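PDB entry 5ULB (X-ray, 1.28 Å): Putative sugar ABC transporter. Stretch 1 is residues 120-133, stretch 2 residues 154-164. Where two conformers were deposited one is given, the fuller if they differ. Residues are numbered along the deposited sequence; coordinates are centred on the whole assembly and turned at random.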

# COMPACT_ATOMS: atom_id res chain seq x y z
N THR A 120 5.22 1.61 -10.36
CA THR A 120 5.75 1.38 -9.07
C THR A 120 4.98 0.31 -8.34
O THR A 120 3.79 0.11 -8.58
N GLN A 121 5.67 -0.41 -7.44
CA GLN A 121 5.07 -1.49 -6.68
C GLN A 121 5.94 -1.80 -5.49
O GLN A 121 7.09 -1.39 -5.44
N GLN A 122 5.39 -2.52 -4.53
CA GLN A 122 6.19 -3.09 -3.48
C GLN A 122 6.75 -4.41 -3.98
O GLN A 122 6.38 -4.92 -5.00
N ASP A 123 7.69 -4.98 -3.21
CA ASP A 123 8.23 -6.33 -3.52
C ASP A 123 7.29 -7.32 -2.91
O ASP A 123 7.47 -7.79 -1.79
N ASP A 124 6.21 -7.60 -3.64
CA ASP A 124 5.14 -8.45 -3.11
C ASP A 124 5.62 -9.85 -2.77
O ASP A 124 5.11 -10.44 -1.81
N ALA A 125 6.55 -10.39 -3.54
CA ALA A 125 7.12 -11.74 -3.18
C ALA A 125 7.82 -11.67 -1.83
O ALA A 125 7.62 -12.55 -1.03
N SER A 126 8.61 -10.64 -1.61
CA SER A 126 9.30 -10.48 -0.29
C SER A 126 8.27 -10.20 0.86
O SER A 126 8.42 -10.76 1.95
N LEU A 127 7.29 -9.38 0.60
CA LEU A 127 6.23 -9.15 1.63
C LEU A 127 5.66 -10.48 2.05
O LEU A 127 5.37 -10.70 3.26
N THR A 128 5.37 -11.38 1.10
CA THR A 128 4.85 -12.69 1.38
C THR A 128 5.86 -13.58 2.09
O THR A 128 5.52 -14.27 3.04
N ASN A 129 7.07 -13.64 1.51
CA ASN A 129 8.08 -14.52 2.09
C ASN A 129 8.35 -14.17 3.52
O ASN A 129 8.63 -15.07 4.33
N GLU A 130 8.38 -12.87 3.87
CA GLU A 130 8.67 -12.49 5.22
C GLU A 130 7.52 -12.70 6.20
O GLU A 130 7.67 -12.93 7.38
N SER A 131 6.27 -12.52 5.72
CA SER A 131 5.07 -12.59 6.60
C SER A 131 4.59 -14.02 6.71
O SER A 131 4.58 -14.63 7.80
N PHE A 132 4.22 -14.59 5.57
CA PHE A 132 3.85 -15.97 5.52
C PHE A 132 5.01 -16.91 5.89
O PHE A 132 4.82 -17.94 6.52
N GLY A 133 6.21 -16.54 5.48
CA GLY A 133 7.34 -17.34 5.89
C GLY A 133 7.55 -17.38 7.35
O GLY A 133 8.02 -18.38 7.90
N PRO A 154 -3.28 -6.20 -8.77
CA PRO A 154 -1.89 -6.61 -9.01
C PRO A 154 -1.10 -7.10 -7.77
O PRO A 154 -0.51 -8.22 -7.83
N PRO A 155 -1.14 -6.39 -6.66
CA PRO A 155 -0.41 -6.89 -5.51
C PRO A 155 -0.96 -8.21 -5.02
O PRO A 155 -0.19 -9.06 -4.51
N MSE A 156 -2.27 -8.37 -5.09
CA MSE A 156 -2.90 -9.59 -4.61
C MSE A 156 -2.48 -10.74 -5.49
O MSE A 156 -2.23 -11.88 -4.97
N GLU A 157 -2.41 -10.60 -6.77
CA GLU A 157 -2.03 -11.73 -7.60
C GLU A 157 -0.54 -12.09 -7.38
O GLU A 157 -0.20 -13.29 -7.34
N ARG A 158 0.33 -11.10 -7.18
CA ARG A 158 1.72 -11.43 -6.89
C ARG A 158 1.90 -12.08 -5.53
O ARG A 158 2.71 -13.01 -5.37
N ARG A 159 1.17 -11.63 -4.53
CA ARG A 159 1.22 -12.29 -3.19
C ARG A 159 0.71 -13.70 -3.27
O ARG A 159 1.31 -14.61 -2.67
N GLN A 160 -0.37 -13.94 -4.01
CA GLN A 160 -0.91 -15.29 -4.13
C GLN A 160 0.13 -16.21 -4.83
O GLN A 160 0.27 -17.35 -4.39
N ALA A 161 0.82 -15.74 -5.83
CA ALA A 161 1.83 -16.61 -6.53
C ALA A 161 2.95 -16.98 -5.54
O ALA A 161 3.37 -18.15 -5.49
N ALA A 162 3.41 -15.98 -4.79
CA ALA A 162 4.48 -16.27 -3.83
C ALA A 162 4.01 -17.23 -2.74
O ALA A 162 4.76 -18.12 -2.26
N TYR A 163 2.79 -17.05 -2.25
CA TYR A 163 2.15 -17.92 -1.30
C TYR A 163 2.04 -19.33 -1.84
O TYR A 163 2.37 -20.32 -1.10
N GLN A 164 1.58 -19.52 -3.08
CA GLN A 164 1.45 -20.87 -3.62
C GLN A 164 2.84 -21.55 -3.68
O GLN A 164 2.91 -22.75 -3.42

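Helices 124-133 and 154-164 cross at 48°, their axes 8.2 Å apart at closest approach. D124 and R159 cover the most surface, followed by R158.

D124 points toward the other helix with chi1 m. Its carboxylate serves two consecutive arginines. OD2 accepts from R158 NE at 2.6 Å and from R158 NH2 at 2.9 Å. OD1 accepts from R159 NE and R159 NH2, both at 2.9 Å. Each pairing is a salt bridge, and in each the carboxylate oxygen lies near the guanidinium plane.

R158 (m, t, m, chi4 -91°) also points toward stretch 1. Q121 CB lies over one face of its guanidinium, 3.7 Å from NH2. R159 starts sideways, but its extended side chain (m, t, t) brings its end nearer. L127 CD1 approaches R159 NH2 at 3.7 Å. Q122 NE2 is 3.3 Å from R159 NH2, but both are donors and do not bond.

Farther along, T128 (m) bonds through OG1 to D124 O at 3.0 Å within its own helix. Its CG2 packs 3.7 Å from A162 CB. A125 CB also meets A162 CB, at 4.2 Å. One water donates to N129 OD1 and A162 O, 2.8 Å each, bridging the helices.

F132 (t) and Y163 (t) form an edge-to-face pair, with the Y163 edge toward the F132 face. F132 CZ is 3.7 Å from Y163 CE1.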

# COMPACT_ATOMS: atom_id res chain seq x y z
CB THR A 120 5.86 2.65 -8.22
OG1 THR A 120 4.60 3.08 -7.71
CG2 THR A 120 6.52 3.86 -8.94
CB GLN A 121 4.86 -2.73 -7.53
CG GLN A 121 6.09 -3.18 -8.31
CD GLN A 121 6.42 -2.39 -9.62
OE1 GLN A 121 5.51 -1.90 -10.27
NE2 GLN A 121 7.69 -2.14 -9.88
CB GLN A 122 5.34 -3.28 -2.19
CG GLN A 122 4.73 -1.97 -1.66
CD GLN A 122 3.56 -2.11 -0.75
OE1 GLN A 122 3.65 -1.70 0.46
NE2 GLN A 122 2.52 -2.68 -1.23
CB ASP A 123 9.66 -6.43 -2.92
CG ASP A 123 10.32 -7.75 -3.27
OD1 ASP A 123 9.64 -8.69 -3.78
OD2 ASP A 123 11.55 -7.83 -3.05
CB ASP A 124 3.97 -8.43 -4.10
CG ASP A 124 3.27 -7.11 -4.11
OD1 ASP A 124 2.86 -6.65 -3.04
OD2 ASP A 124 3.19 -6.52 -5.23
CB ALA A 125 8.07 -12.22 -4.28
CB SER A 126 10.31 -9.38 -0.38
OG SER A 126 10.97 -9.27 0.87
CB LEU A 127 5.11 -8.24 1.12
CG LEU A 127 5.48 -6.81 0.85
CD1 LEU A 127 4.32 -6.06 0.18
CD2 LEU A 127 5.90 -6.05 2.09
CB THR A 128 4.34 -13.33 0.07
OG1 THR A 128 3.35 -12.50 -0.53
CG2 THR A 128 3.84 -14.69 0.24
CB ASN A 129 9.32 -14.51 1.20
CG ASN A 129 9.10 -15.18 -0.17
OD1 ASN A 129 8.23 -15.97 -0.34
ND2 ASN A 129 9.91 -14.77 -1.15
CB GLU A 130 9.19 -11.06 5.26
CG GLU A 130 10.50 -10.86 4.56
CD GLU A 130 11.70 -11.83 4.90
OE1 GLU A 130 11.89 -12.19 5.98
OE2 GLU A 130 12.47 -12.17 3.92
CB SER A 131 3.96 -11.64 6.09
OG SER A 131 3.54 -11.93 4.79
CB PHE A 132 3.21 -16.36 4.16
CG PHE A 132 2.60 -17.73 4.14
CD1 PHE A 132 1.48 -17.98 4.86
CD2 PHE A 132 3.17 -18.77 3.39
CE1 PHE A 132 0.93 -19.18 4.86
CE2 PHE A 132 2.61 -20.02 3.43
CZ PHE A 132 1.49 -20.21 4.20
CB PRO A 154 -1.28 -5.45 -9.72
CG PRO A 154 -2.45 -4.85 -10.45
CD PRO A 154 -3.63 -4.99 -9.55
CB PRO A 155 -0.61 -5.79 -4.48
CG PRO A 155 -1.84 -5.00 -4.93
CD PRO A 155 -1.68 -5.04 -6.37
CB MSE A 156 -4.40 -9.44 -4.56
CG MSE A 156 -4.87 -8.47 -3.47
SE MSE A 156 -4.66 -9.25 -1.76
CE MSE A 156 -4.63 -7.62 -0.67
CB GLU A 157 -2.43 -11.49 -9.05
CG GLU A 157 -4.02 -11.52 -9.25
CD GLU A 157 -4.86 -12.88 -8.90
OE1 GLU A 157 -6.18 -12.70 -8.82
OE2 GLU A 157 -4.24 -14.13 -8.69
CB ARG A 158 2.54 -10.18 -6.98
CG ARG A 158 2.72 -9.59 -8.44
CD ARG A 158 3.65 -8.38 -8.37
NE ARG A 158 3.19 -7.25 -7.74
CZ ARG A 158 2.51 -6.17 -8.31
NH1 ARG A 158 2.28 -6.17 -9.68
NH2 ARG A 158 1.98 -5.07 -7.45
CB ARG A 159 0.45 -11.48 -2.19
CG ARG A 159 1.10 -10.14 -1.91
CD ARG A 159 0.28 -9.09 -1.21
NE ARG A 159 0.91 -7.81 -1.25
CZ ARG A 159 0.38 -6.67 -0.85
NH1 ARG A 159 -0.74 -6.64 -0.12
NH2 ARG A 159 0.95 -5.54 -1.16
CB GLN A 160 -2.20 -15.25 -5.01
CG GLN A 160 -2.84 -16.60 -5.29
CD GLN A 160 -3.37 -17.27 -4.04
OE1 GLN A 160 -3.64 -16.63 -3.00
NE2 GLN A 160 -3.69 -18.54 -4.18
CB ALA A 161 2.39 -15.95 -7.76
CB ALA A 162 5.03 -14.98 -3.25
CB TYR A 163 0.81 -17.32 -0.94
CG TYR A 163 -0.19 -18.25 -0.23
CD1 TYR A 163 -0.12 -18.50 1.16
CD2 TYR A 163 -1.21 -18.81 -0.94
CE1 TYR A 163 -1.12 -19.27 1.74
CE2 TYR A 163 -2.18 -19.61 -0.33
CZ TYR A 163 -2.10 -19.79 1.05
OH TYR A 163 -3.05 -20.53 1.69
CB GLN A 164 0.82 -20.85 -4.97
CG GLN A 164 -0.67 -20.57 -4.98
CD GLN A 164 -1.56 -21.65 -4.33
OE1 GLN A 164 -2.65 -21.32 -3.75
NE2 GLN A 164 -1.14 -22.88 -4.44
O HOH W 1 7.51 -17.63 -2.43